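Local coordinates for protein putative glucose-6-phosphate 1-epimerase (Salmonella typhimurium, PDB 2HTA) that probably interconverts the alpha and beta anomers of D-glucose 6-phosphate, acting as a hexose-6-phosphate mutarotase, at residues D39-I44 with T80-G85; V73-N78 with H179-V184; A87-V92 with M267-D272; P259-S264 with D273-F278. All coordinates share one frame; numbering follows the deposited sequence.

Interaction 1: residues D39-I44 with T80-G85; sequences DDLDLI and TPFKTG
Asp39 and Asp40 form the hairpin turn between strands 33-38 and 41-48, and both reach for the loop 80-85. Asp39 holds CG anti to its backbone N (chi1 -157°), and OD2 makes a salt bridge of 2.9 Å with Lys83 NZ through its syn lone pair. Lys83 starts out away from the turn and bends at chi2 to bring its ammonium back. A water donates to the same OD2 and accepts from Phe82 N. Asp40 grips the loop twice: its N gives a bond of 3.0 Å to Phe82 O, and OD2, through its anti lone pair, takes Thr84 N at 2.8 Å, nearly straight at 164°. A short carboxylate suits this place, since it can accept the N-H of Thr84 while staying near solvent. Leu41 then turns inward, crossing Phe82 at about a right angle with CD1 3.8 Å from Phe82 CD1. Two residues on, Leu43 CD2 lies at the edge of that ring, 4.2 Å from CE1. The ring also packs on Leu38 of strand 33-38 and Met16 of helix 14-22, while Leu43 touches Ile20, so the loop's phenyl group is wedged between the helix and the first antiparallel sheet.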
loop_
_atom_site.group_PDB
_atom_site.type_symbol
_atom_site.label_atom_id
_atom_site.label_comp_id
_atom_site.label_asym_id
_atom_site.label_seq_id
_atom_site.Cartn_x
_atom_site.Cartn_y
_atom_site.Cartn_z
ATOM N N ASP A 39 13.239 16.029 -0.214
ATOM C CA ASP A 39 14.073 15.915 1.009
ATOM C C ASP A 39 15.135 14.833 0.821
ATOM O O ASP A 39 15.956 14.946 -0.107
ATOM C CB ASP A 39 13.170 15.700 2.222
ATOM C CG ASP A 39 13.836 16.133 3.545
ATOM O OD1 ASP A 39 15.021 16.530 3.520
ATOM O OD2 ASP A 39 13.199 16.014 4.638
ATOM N N ASP A 40 15.127 13.778 1.644
ATOM C CA ASP A 40 16.122 12.712 1.541
ATOM C C ASP A 40 15.895 11.736 0.360
ATOM O O ASP A 40 16.825 11.032 -0.028
ATOM C CB ASP A 40 16.116 11.821 2.777
ATOM C CG ASP A 40 16.772 12.446 3.995
ATOM O OD1 ASP A 40 17.394 13.524 3.874
ATOM O OD2 ASP A 40 16.661 11.834 5.092
ATOM N N LEU A 41 14.682 11.662 -0.194
ATOM C CA LEU A 41 14.298 10.456 -0.952
ATOM C C LEU A 41 14.209 10.635 -2.452
ATOM O O LEU A 41 13.599 11.608 -2.926
ATOM C CB LEU A 41 12.923 9.951 -0.482
ATOM C CG LEU A 41 12.795 9.622 1.020
ATOM C CD1 LEU A 41 11.455 8.965 1.348
ATOM C CD2 LEU A 41 13.951 8.720 1.464
ATOM N N ASP A 42 14.826 9.697 -3.160
ATOM C CA ASP A 42 14.733 9.668 -4.589
ATOM C C ASP A 42 13.354 9.113 -4.972
ATOM O O ASP A 42 12.933 8.120 -4.390
ATOM C CB ASP A 42 15.811 8.780 -5.134
ATOM C CG ASP A 42 17.150 9.494 -5.141
ATOM O OD1 ASP A 42 17.155 10.747 -5.262
ATOM O OD2 ASP A 42 18.173 8.814 -5.020
ATOM N N LEU A 43 12.663 9.809 -5.880
ATOM C CA LEU A 43 11.306 9.416 -6.343
ATOM C C LEU A 43 11.335 9.086 -7.847
ATOM O O LEU A 43 12.077 9.711 -8.599
ATOM C CB LEU A 43 10.273 10.555 -6.145
ATOM C CG LEU A 43 10.270 11.160 -4.735
ATOM C CD1 LEU A 43 9.161 12.214 -4.570
ATOM C CD2 LEU A 43 10.068 10.028 -3.680
ATOM N N ILE A 44 10.537 8.108 -8.250
ATOM C CA ILE A 44 10.292 7.806 -9.650
ATOM C C ILE A 44 8.881 8.283 -9.977
ATOM O O ILE A 44 7.902 7.868 -9.355
ATOM C CB ILE A 44 10.441 6.290 -9.956
ATOM C CG1 ILE A 44 11.823 5.744 -9.478
ATOM C CG2 ILE A 44 10.100 6.031 -11.439
ATOM C CD1 ILE A 44 13.067 6.356 -10.217
ATOM N N THR A 80 3.755 13.454 6.041
ATOM C CA THR A 80 4.763 12.403 6.124
ATOM C C THR A 80 6.176 12.922 5.925
ATOM O O THR A 80 6.408 13.746 5.043
ATOM C CB THR A 80 4.463 11.189 5.167
ATOM O OG1 THR A 80 5.354 10.122 5.490
ATOM C CG2 THR A 80 4.626 11.556 3.708
ATOM N N PRO A 81 7.130 12.465 6.757
ATOM C CA PRO A 81 8.510 12.751 6.407
ATOM C C PRO A 81 8.909 12.060 5.101
ATOM O O PRO A 81 8.274 11.071 4.715
ATOM C CB PRO A 81 9.305 12.148 7.588
ATOM C CG PRO A 81 8.347 12.036 8.693
ATOM C CD PRO A 81 7.032 11.691 7.993
ATOM N N PHE A 82 9.906 12.616 4.407
ATOM C CA PHE A 82 10.629 11.985 3.302
ATOM C C PHE A 82 12.082 11.903 3.756
ATOM O O PHE A 82 12.912 12.680 3.346
ATOM C CB PHE A 82 10.492 12.750 1.966
ATOM C CG PHE A 82 9.158 12.533 1.307
ATOM C CD1 PHE A 82 9.054 11.730 0.166
ATOM C CD2 PHE A 82 7.993 13.065 1.862
ATOM C CE1 PHE A 82 7.833 11.502 -0.432
ATOM C CE2 PHE A 82 6.731 12.833 1.239
ATOM C CZ PHE A 82 6.659 12.037 0.142
ATOM N N LYS A 83 12.351 10.940 4.626
ATOM C CA LYS A 83 13.634 10.808 5.324
ATOM C C LYS A 83 14.146 9.377 5.191
ATOM O O LYS A 83 13.376 8.391 5.274
ATOM C CB LYS A 83 13.451 11.085 6.819
ATOM C CG LYS A 83 13.018 12.498 7.204
ATOM C CD LYS A 83 14.101 13.523 6.982
ATOM C CE LYS A 83 13.758 14.858 7.690
ATOM N NZ LYS A 83 14.721 15.879 7.143
ATOM N N THR A 84 15.446 9.260 5.022
ATOM C CA THR A 84 16.118 7.979 4.953
ATOM C C THR A 84 15.770 7.032 6.089
ATOM O O THR A 84 15.953 7.345 7.288
ATOM C CB THR A 84 17.640 8.181 4.753
ATOM O OG1 THR A 84 17.807 9.003 3.604
ATOM C CG2 THR A 84 18.335 6.866 4.489
ATOM N N GLY A 85 15.189 5.877 5.704
ATOM C CA GLY A 85 14.868 4.838 6.691
ATOM C C GLY A 85 13.555 4.985 7.418
ATOM O O GLY A 85 13.160 4.096 8.168
HETATM O O HOH W 1 10.804 15.024 5.165
HETATM O O HOH W 2 17.694 7.950 1.185
HETATM O O HOH W 3 17.552 14.863 6.382
#

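Interaction 2: residues V73-N78 with H179-V184; sequences VLWLSN and HSYFNV
Trp75 and Tyr181 face the same side of a short backbone pairing, their side chains crossing obliquely. The tyrosine ring and the six-membered ring of the indole are close to parallel, with planes 21° apart, but slid so far that they barely overlap; the touch is between Trp75 CE3 and Tyr181 CD2, 3.7 Å apart. Trp75 sets its CG anti to the backbone N (chi1 -179°), which carries the indole toward 179-184, and the carbonyl OD1 of Asn183 sits at the indole's edge, 3.9 Å from CD1. The amide end of Asn183 turns back to Glu72 O through ND2. On the other side of the pairing, Leu74 and Phe182 run side by side and point the same way, with Leu74 CD2 3.9 Å from Phe182 CE2; Val73 CG1 adds a looser touch on CD2 of that ring. Branched and aromatic residues suit these places because both sides are buried.

Between the two sets of side chains, Asn183 N donates to Val73 O and Trp75 N to Tyr181 O, each at 2.9 Å. The bonds are fairly straight at the hydrogen, yet the donors stand well out of the carbonyl planes. Leu74 and Phe182 lie between these two bonds as a single bridge, joining a loop to strand 172-183 where the chains cross steeply. That strand also carries His179, a probable active-site residue, and Tyr181 OH bonds to NH1 of Arg89, which by similarity binds substrate, consistent with a strand lining the sugar-binding cleft of the galactose mutarotase-like beta-sandwich.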
loop_
_atom_site.group_PDB
_atom_site.type_symbol
_atom_site.label_atom_id
_atom_site.label_comp_id
_atom_site.label_asym_id
_atom_site.label_seq_id
_atom_site.Cartn_x
_atom_site.Cartn_y
_atom_site.Cartn_z
ATOM N N VAL A 73 -6.487 8.336 -6.585
ATOM C CA VAL A 73 -7.049 7.119 -5.999
ATOM C C VAL A 73 -6.407 6.784 -4.653
ATOM O O VAL A 73 -7.078 6.261 -3.775
ATOM C CB VAL A 73 -6.876 5.954 -6.950
ATOM C CG1 VAL A 73 -7.419 4.634 -6.322
ATOM C CG2 VAL A 73 -7.667 6.248 -8.216
ATOM N N LEU A 74 -5.103 6.981 -4.541
ATOM C CA LEU A 74 -4.388 6.722 -3.296
ATOM C C LEU A 74 -4.220 7.973 -2.468
ATOM O O LEU A 74 -3.945 9.037 -2.986
ATOM C CB LEU A 74 -2.986 6.167 -3.599
ATOM C CG LEU A 74 -2.964 4.830 -4.370
ATOM C CD1 LEU A 74 -1.541 4.508 -4.756
ATOM C CD2 LEU A 74 -3.611 3.692 -3.486
ATOM N N TRP A 75 -4.307 7.819 -1.166
ATOM C CA TRP A 75 -4.137 8.938 -0.231
ATOM C C TRP A 75 -2.675 8.914 0.201
ATOM O O TRP A 75 -2.096 7.832 0.441
ATOM C CB TRP A 75 -5.036 8.698 0.958
ATOM C CG TRP A 75 -5.005 9.767 2.022
ATOM C CD1 TRP A 75 -5.834 10.896 2.116
ATOM C CD2 TRP A 75 -4.142 9.814 3.156
ATOM N NE1 TRP A 75 -5.515 11.607 3.235
ATOM C CE2 TRP A 75 -4.482 10.990 3.896
ATOM C CE3 TRP A 75 -3.122 8.975 3.642
ATOM C CZ2 TRP A 75 -3.839 11.334 5.059
ATOM C CZ3 TRP A 75 -2.475 9.325 4.808
ATOM C CH2 TRP A 75 -2.841 10.485 5.515
ATOM N N LEU A 76 -2.083 10.098 0.325
ATOM C CA LEU A 76 -0.729 10.274 0.798
ATOM C C LEU A 76 -0.771 11.378 1.863
ATOM O O LEU A 76 -1.489 12.348 1.705
ATOM C CB LEU A 76 0.176 10.708 -0.331
ATOM C CG LEU A 76 1.687 10.827 -0.051
ATOM C CD1 LEU A 76 2.354 9.506 0.235
ATOM C CD2 LEU A 76 2.336 11.513 -1.231
ATOM N N SER A 77 -0.056 11.188 2.966
ATOM C CA SER A 77 -0.081 12.164 4.082
ATOM C C SER A 77 0.695 13.433 3.730
ATOM O O SER A 77 1.884 13.381 3.353
ATOM C CB SER A 77 0.514 11.530 5.343
ATOM O OG SER A 77 0.615 12.508 6.394
ATOM N N ASN A 78 0.018 14.570 3.848
ATOM C CA ASN A 78 0.654 15.882 3.697
ATOM C C ASN A 78 1.670 16.178 4.847
ATOM O O ASN A 78 2.466 17.160 4.798
ATOM C CB ASN A 78 -0.434 16.987 3.584
ATOM C CG ASN A 78 0.158 18.377 3.161
ATOM O OD1 ASN A 78 -0.126 19.421 3.802
ATOM N ND2 ASN A 78 0.995 18.391 2.112
ATOM N N HIS A 179 -0.393 -2.496 2.052
ATOM C CA HIS A 179 -1.149 -1.759 3.076
ATOM C C HIS A 179 -1.812 -0.517 2.445
ATOM O O HIS A 179 -1.634 0.595 2.928
ATOM C CB HIS A 179 -0.144 -1.301 4.149
ATOM C CG HIS A 179 -0.743 -0.802 5.425
ATOM N ND1 HIS A 179 -1.609 0.259 5.474
ATOM C CD2 HIS A 179 -0.496 -1.141 6.729
ATOM C CE1 HIS A 179 -1.932 0.527 6.731
ATOM N NE2 HIS A 179 -1.241 -0.283 7.511
ATOM N N SER A 180 -2.578 -0.696 1.372
ATOM C CA SER A 180 -3.051 0.473 0.600
ATOM C C SER A 180 -3.973 1.472 1.308
ATOM O O SER A 180 -4.920 1.068 1.981
ATOM C CB SER A 180 -3.785 -0.046 -0.653
ATOM O OG SER A 180 -3.023 -1.094 -1.185
ATOM N N TYR A 181 -3.681 2.768 1.117
ATOM C CA TYR A 181 -4.482 3.912 1.588
ATOM C C TYR A 181 -5.247 4.503 0.382
ATOM O O TYR A 181 -4.626 5.058 -0.507
ATOM C CB TYR A 181 -3.567 5.038 2.050
ATOM C CG TYR A 181 -2.859 4.743 3.357
ATOM C CD1 TYR A 181 -1.780 3.822 3.414
ATOM C CD2 TYR A 181 -3.206 5.411 4.498
ATOM C CE1 TYR A 181 -1.052 3.573 4.612
ATOM C CE2 TYR A 181 -2.496 5.148 5.751
ATOM C CZ TYR A 181 -1.457 4.236 5.774
ATOM O OH TYR A 181 -0.771 3.989 6.966
ATOM N N PHE A 182 -6.557 4.455 0.449
ATOM C CA PHE A 182 -7.431 4.905 -0.618
ATOM C C PHE A 182 -8.040 6.220 -0.209
ATOM O O PHE A 182 -8.538 6.379 0.899
ATOM C CB PHE A 182 -8.490 3.838 -0.886
ATOM C CG PHE A 182 -7.908 2.589 -1.439
ATOM C CD1 PHE A 182 -7.744 1.453 -0.637
ATOM C CD2 PHE A 182 -7.409 2.573 -2.740
ATOM C CE1 PHE A 182 -7.124 0.308 -1.147
ATOM C CE2 PHE A 182 -6.811 1.413 -3.286
ATOM C CZ PHE A 182 -6.663 0.281 -2.477
ATOM N N ASN A 183 -7.952 7.157 -1.141
ATOM C CA ASN A 183 -8.490 8.514 -1.021
ATOM C C ASN A 183 -10.009 8.435 -1.098
ATOM O O ASN A 183 -10.575 7.856 -2.025
ATOM C CB ASN A 183 -7.878 9.345 -2.161
ATOM C CG ASN A 183 -8.190 10.837 -2.072
ATOM O OD1 ASN A 183 -8.216 11.415 -0.989
ATOM N ND2 ASN A 183 -8.407 11.479 -3.246
ATOM N N VAL A 184 -10.657 8.947 -0.062
ATOM C CA VAL A 184 -12.126 8.991 0.011
ATOM C C VAL A 184 -12.593 10.413 0.301
ATOM O O VAL A 184 -11.845 11.212 0.883
ATOM C CB VAL A 184 -12.762 7.997 1.037
ATOM C CG1 VAL A 184 -12.405 6.564 0.661
ATOM C CG2 VAL A 184 -12.332 8.291 2.473
#

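Interaction 3: residues A87-V92 with M267-D272; sequences ALRGGV and MGDMPD. With SO4 (sulfate ion), chain C.
OD1 of Asp269 is gripped four times, by two waters and, weakly, by two nitrogens of Arg89. The waters donate to it at 2.6 Å and 3.0 Å, and both also donate to Ala87 O, the longer bond there being weak. OD2 makes the better direct bond, accepting from Arg89 NE at 3.0 Å within a salt bridge. The guanidinium meets this oxygen nearly in its own plane, but the carboxylate is turned almost upright to it, the planes being 79° apart, so NE approaches OD2 from above rather than in a two-pronged fork. Arg89 leaves the backbone with CG anti to N and bends at chi2 and chi3, which folds its aliphatic part against Met270 CE, 3.5 Å from Arg89 CD. Met267 lies near the guanidinium, and a water lies against one of its faces.

Asp269 is presented by a type I beta turn from Met267 to Met270, directly after helix 260-266; Gly268 takes an exposed corner of the turn. By similarity Arg89 binds substrate in the mutarotase cleft, and the carboxylate probably fixes its direction and tempers its charge. NH1 is turned to Tyr181 OH, so the group is held from two sides. Further along, Asp272 N donates to sulfate O3 at 2.8 Å; Asn79 ND2 binds the same ion, probably acquired from the crystallisation liquor.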
loop_
_atom_site.group_PDB
_atom_site.type_symbol
_atom_site.label_atom_id
_atom_site.label_comp_id
_atom_site.label_asym_id
_atom_site.label_seq_id
_atom_site.Cartn_x
_atom_site.Cartn_y
_atom_site.Cartn_z
ATOM N N ALA A 87 9.495 5.155 7.615
ATOM C CA ALA A 87 8.338 4.665 6.845
ATOM C C ALA A 87 7.483 5.792 6.370
ATOM O O ALA A 87 7.161 6.726 7.116
ATOM C CB ALA A 87 7.519 3.661 7.669
ATOM N N LEU A 88 7.098 5.727 5.102
ATOM C CA LEU A 88 6.233 6.738 4.497
ATOM C C LEU A 88 4.770 6.496 4.857
ATOM O O LEU A 88 4.316 5.323 4.847
ATOM C CB LEU A 88 6.424 6.705 2.994
ATOM C CG LEU A 88 7.748 7.271 2.477
ATOM C CD1 LEU A 88 8.232 6.443 1.287
ATOM C CD2 LEU A 88 7.647 8.795 2.143
ATOM N N ARG A 89 4.035 7.573 5.198
ATOM C CA ARG A 89 2.635 7.433 5.612
ATOM C C ARG A 89 1.708 7.686 4.407
ATOM O O ARG A 89 1.621 8.819 3.932
ATOM C CB ARG A 89 2.248 8.434 6.732
ATOM C CG ARG A 89 0.799 8.325 7.183
ATOM C CD ARG A 89 0.452 7.022 7.922
ATOM N NE ARG A 89 1.241 6.832 9.139
ATOM C CZ ARG A 89 1.193 5.751 9.905
ATOM N NH1 ARG A 89 0.408 4.713 9.573
ATOM N NH2 ARG A 89 1.966 5.688 11.020
ATOM N N GLY A 90 0.994 6.650 3.978
ATOM C CA GLY A 90 0.118 6.798 2.770
ATOM C C GLY A 90 0.568 5.876 1.664
ATOM O O GLY A 90 1.476 5.065 1.839
ATOM N N GLY A 91 -0.087 5.967 0.504
ATOM C CA GLY A 91 0.321 5.164 -0.616
ATOM C C GLY A 91 0.097 3.696 -0.337
ATOM O O GLY A 91 -0.912 3.323 0.276
ATOM N N VAL A 92 1.051 2.856 -0.756
ATOM C CA VAL A 92 0.913 1.391 -0.598
ATOM C C VAL A 92 2.211 0.857 0.078
ATOM O O VAL A 92 3.130 0.384 -0.578
ATOM C CB VAL A 92 0.656 0.679 -1.973
ATOM C CG1 VAL A 92 0.526 -0.851 -1.761
ATOM C CG2 VAL A 92 -0.659 1.223 -2.632
ATOM N N MET A 267 -0.632 10.709 15.793
ATOM C CA MET A 267 0.351 10.248 14.821
ATOM C C MET A 267 1.023 11.450 14.174
ATOM O O MET A 267 0.391 12.200 13.445
ATOM C CB MET A 267 -0.328 9.378 13.766
ATOM C CG MET A 267 -0.959 8.147 14.370
ATOM S SD MET A 267 -1.987 7.176 13.235
ATOM C CE MET A 267 -0.828 6.866 11.998
ATOM N N GLY A 268 2.318 11.610 14.407
ATOM C CA GLY A 268 3.059 12.748 13.893
ATOM C C GLY A 268 3.257 12.815 12.382
ATOM O O GLY A 268 3.478 13.900 11.844
ATOM N N ASP A 269 3.166 11.684 11.685
ATOM C CA ASP A 269 3.309 11.683 10.219
ATOM C C ASP A 269 1.965 11.796 9.457
ATOM O O ASP A 269 1.879 11.569 8.242
ATOM C CB ASP A 269 4.143 10.451 9.786
ATOM C CG ASP A 269 3.519 9.135 10.181
ATOM O OD1 ASP A 269 4.177 8.103 9.930
ATOM O OD2 ASP A 269 2.368 9.128 10.709
ATOM N N MET A 270 0.931 12.164 10.201
ATOM C CA MET A 270 -0.450 12.338 9.715
ATOM C C MET A 270 -0.960 13.739 10.054
ATOM O O MET A 270 -0.689 14.237 11.126
ATOM C CB MET A 270 -1.365 11.300 10.411
ATOM C CG MET A 270 -2.762 11.196 9.836
ATOM S SD MET A 270 -3.562 9.592 10.092
ATOM C CE MET A 270 -2.307 8.766 9.131
ATOM N N PRO A 271 -1.732 14.362 9.154
ATOM C CA PRO A 271 -2.501 15.522 9.490
ATOM C C PRO A 271 -3.521 15.158 10.573
ATOM O O PRO A 271 -4.049 14.026 10.603
ATOM C CB PRO A 271 -3.239 15.821 8.172
ATOM C CG PRO A 271 -2.401 15.220 7.151
ATOM C CD PRO A 271 -1.996 13.960 7.759
ATOM N N ASP A 272 -3.819 16.111 11.458
ATOM C CA ASP A 272 -4.794 15.855 12.533
ATOM C C ASP A 272 -6.134 15.325 11.995
ATOM O O ASP A 272 -6.753 14.409 12.595
ATOM C CB ASP A 272 -5.066 17.150 13.331
ATOM C CG ASP A 272 -3.958 17.520 14.262
ATOM O OD1 ASP A 272 -3.132 16.655 14.635
ATOM O OD2 ASP A 272 -3.950 18.725 14.659
HETATM S S SO4 C . -2.106 19.505 10.610
HETATM O O1 SO4 C . -3.179 19.526 9.600
HETATM O O2 SO4 C . -2.269 20.757 11.371
HETATM O O3 SO4 C . -2.266 18.430 11.543
HETATM O O4 SO4 C . -0.814 19.484 9.943
HETATM O O HOH W 4 4.474 5.472 8.573
HETATM O O HOH W 5 6.717 8.069 9.499
#

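Interaction 4: residues P259-S264 with D273-F278; sequences PGPALS and DGYKTF
The ring of Tyr275 lies flat against the start of helix 260-266. Pro261 sets its CD over one face in a CH-pi contact, 4.3 Å from the ring centroid, and Pro261 CB reaches 3.5 Å from Tyr275 CZ at the hydroxyl end. The same face also receives the backbone of Gly260, whose C is 3.6 Å from Tyr275 CG. Lys276 lays its CG on the opposite face, so the ring is sandwiched. To get there Tyr275 takes the crowded first torsion, CG between N and the carbonyl carbon (chi1 77°). Glycine suits position 260 because phi is positive, at 69°, and it has no side chain to collide with the following proline. Proline is well placed near a helix's beginning, where a backbone N-H is not needed for the helical bonds.

Around this centre, Pro259 meets Phe278 tip to tip, with CD 3.4 Å from CZ, and its CG rests on Tyr275 CB. Toward the polar edge, Ser264 CB packs 3.6 Å from Tyr275 CD2, and its OG accepts a weak bond of 3.3 Å from Tyr275 N. Its stronger partners are the carbonyl oxygens of Pro271 and Asp272. Asn258 ties the same parts together, joining Gly260 N to Tyr275 O and Phe278 O.

The whole is a connection between strands 253-258 and 278-286 made of a short helix, a loop and a 3-10 turn, folded back on itself beside the mutarotase cleft: strand 278-286, which begins at Phe278, carries Glu282, a probable active-site residue.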
loop_
_atom_site.group_PDB
_atom_site.type_symbol
_atom_site.label_atom_id
_atom_site.label_comp_id
_atom_site.label_asym_id
_atom_site.label_seq_id
_atom_site.Cartn_x
_atom_site.Cartn_y
_atom_site.Cartn_z
ATOM N N PRO A 259 -7.886 5.094 11.428
ATOM C CA PRO A 259 -7.419 5.297 12.826
ATOM C C PRO A 259 -8.435 6.071 13.624
ATOM O O PRO A 259 -8.398 6.024 14.835
ATOM C CB PRO A 259 -6.151 6.134 12.654
ATOM C CG PRO A 259 -6.275 6.844 11.319
ATOM C CD PRO A 259 -7.115 5.908 10.452
ATOM N N GLY A 260 -9.366 6.755 12.948
ATOM C CA GLY A 260 -10.261 7.686 13.650
ATOM C C GLY A 260 -9.503 8.929 14.165
ATOM O O GLY A 260 -8.282 9.043 14.031
ATOM N N PRO A 261 -10.221 9.845 14.838
ATOM C CA PRO A 261 -9.650 11.162 15.123
ATOM C C PRO A 261 -8.547 11.244 16.207
ATOM O O PRO A 261 -7.530 11.912 15.969
ATOM C CB PRO A 261 -10.890 12.008 15.457
ATOM C CG PRO A 261 -11.855 11.064 15.983
ATOM C CD PRO A 261 -11.613 9.729 15.291
ATOM N N ALA A 262 -8.722 10.584 17.365
ATOM C CA ALA A 262 -7.689 10.584 18.437
ATOM C C ALA A 262 -6.315 10.128 17.924
ATOM O O ALA A 262 -5.285 10.830 18.069
ATOM C CB ALA A 262 -8.132 9.683 19.593
ATOM N N LEU A 263 -6.304 8.947 17.304
ATOM C CA LEU A 263 -5.075 8.429 16.716
ATOM C C LEU A 263 -4.522 9.281 15.614
ATOM O O LEU A 263 -3.317 9.387 15.492
ATOM C CB LEU A 263 -5.266 7.004 16.206
ATOM C CG LEU A 263 -5.061 5.921 17.237
ATOM C CD1 LEU A 263 -5.129 4.584 16.505
ATOM C CD2 LEU A 263 -3.668 6.054 17.925
ATOM N N SER A 264 -5.391 9.863 14.783
ATOM C CA SER A 264 -4.947 10.769 13.722
ATOM C C SER A 264 -4.219 11.977 14.291
ATOM O O SER A 264 -3.232 12.474 13.734
ATOM C CB SER A 264 -6.141 11.232 12.886
ATOM O OG SER A 264 -5.676 11.726 11.643
ATOM N N ASP A 273 -6.574 15.891 10.867
ATOM C CA ASP A 273 -7.814 15.467 10.207
ATOM C C ASP A 273 -7.593 14.451 9.057
ATOM O O ASP A 273 -8.510 14.200 8.262
ATOM C CB ASP A 273 -8.576 16.669 9.649
ATOM C CG ASP A 273 -9.282 17.449 10.739
ATOM O OD1 ASP A 273 -9.558 16.854 11.828
ATOM O OD2 ASP A 273 -9.565 18.652 10.527
ATOM N N GLY A 274 -6.390 13.892 8.960
ATOM C CA GLY A 274 -6.086 12.933 7.862
ATOM C C GLY A 274 -7.064 11.777 7.740
ATOM O O GLY A 274 -7.432 11.344 6.620
ATOM N N TYR A 275 -7.485 11.252 8.883
ATOM C CA TYR A 275 -8.398 10.096 8.915
ATOM C C TYR A 275 -9.699 10.336 8.162
ATOM O O TYR A 275 -10.327 9.391 7.729
ATOM C CB TYR A 275 -8.720 9.688 10.347
ATOM C CG TYR A 275 -9.754 10.637 10.989
ATOM C CD1 TYR A 275 -11.116 10.271 11.080
ATOM C CD2 TYR A 275 -9.377 11.904 11.428
ATOM C CE1 TYR A 275 -12.066 11.132 11.623
ATOM C CE2 TYR A 275 -10.314 12.769 11.966
ATOM C CZ TYR A 275 -11.649 12.369 12.069
ATOM O OH TYR A 275 -12.557 13.252 12.625
ATOM N N LYS A 276 -10.093 11.596 7.989
ATOM C CA LYS A 276 -11.287 11.949 7.254
ATOM C C LYS A 276 -11.292 11.516 5.776
ATOM O O LYS A 276 -12.352 11.289 5.232
ATOM C CB LYS A 276 -11.526 13.459 7.312
ATOM C CG LYS A 276 -12.031 13.837 8.711
ATOM C CD LYS A 276 -12.345 15.311 8.831
ATOM C CE LYS A 276 -13.052 15.573 10.168
ATOM N NZ LYS A 276 -13.600 16.977 10.264
ATOM N N THR A 277 -10.121 11.479 5.138
ATOM C CA THR A 277 -10.081 11.303 3.695
ATOM C C THR A 277 -9.346 10.045 3.211
ATOM O O THR A 277 -8.973 9.945 2.022
ATOM C CB THR A 277 -9.539 12.552 2.986
ATOM O OG1 THR A 277 -8.286 12.932 3.580
ATOM C CG2 THR A 277 -10.569 13.701 3.151
ATOM N N PHE A 278 -9.206 9.060 4.101
ATOM C CA PHE A 278 -8.764 7.742 3.634
ATOM C C PHE A 278 -9.410 6.584 4.353
ATOM O O PHE A 278 -9.901 6.723 5.501
ATOM C CB PHE A 278 -7.228 7.630 3.651
ATOM C CG PHE A 278 -6.639 7.350 5.030
ATOM C CD1 PHE A 278 -6.499 6.037 5.512
ATOM C CD2 PHE A 278 -6.220 8.413 5.839
ATOM C CE1 PHE A 278 -5.962 5.788 6.781
ATOM C CE2 PHE A 278 -5.650 8.163 7.115
ATOM C CZ PHE A 278 -5.517 6.861 7.560
#

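Overall arrangement
From the N terminus, the turn and strand start at 39-44 meet 80-85, closing interaction 1 across 35 residues. Segment 73-78 lies inside that span but pairs far ahead with 179-184, so interactions 1 and 2 cross. Segment 87-92 follows, and its partner 267-272 comes after interaction 2 has closed, so interactions 2 and 3 cross as well. Interaction 4 is the short-range closure, and it crosses interaction 3 because 267-272 sits between its halves. None nests. One long loop, 73-92, thereby joins the first sheet, strand 172-183 and the segment after helix 260-266, with Thr80 OG1 to Arg89 N and Ser77 OG to Asp269 O linking neighbouring contacts. Separately, Val184 N to Thr277 O ties strand 172-183 to 273-278.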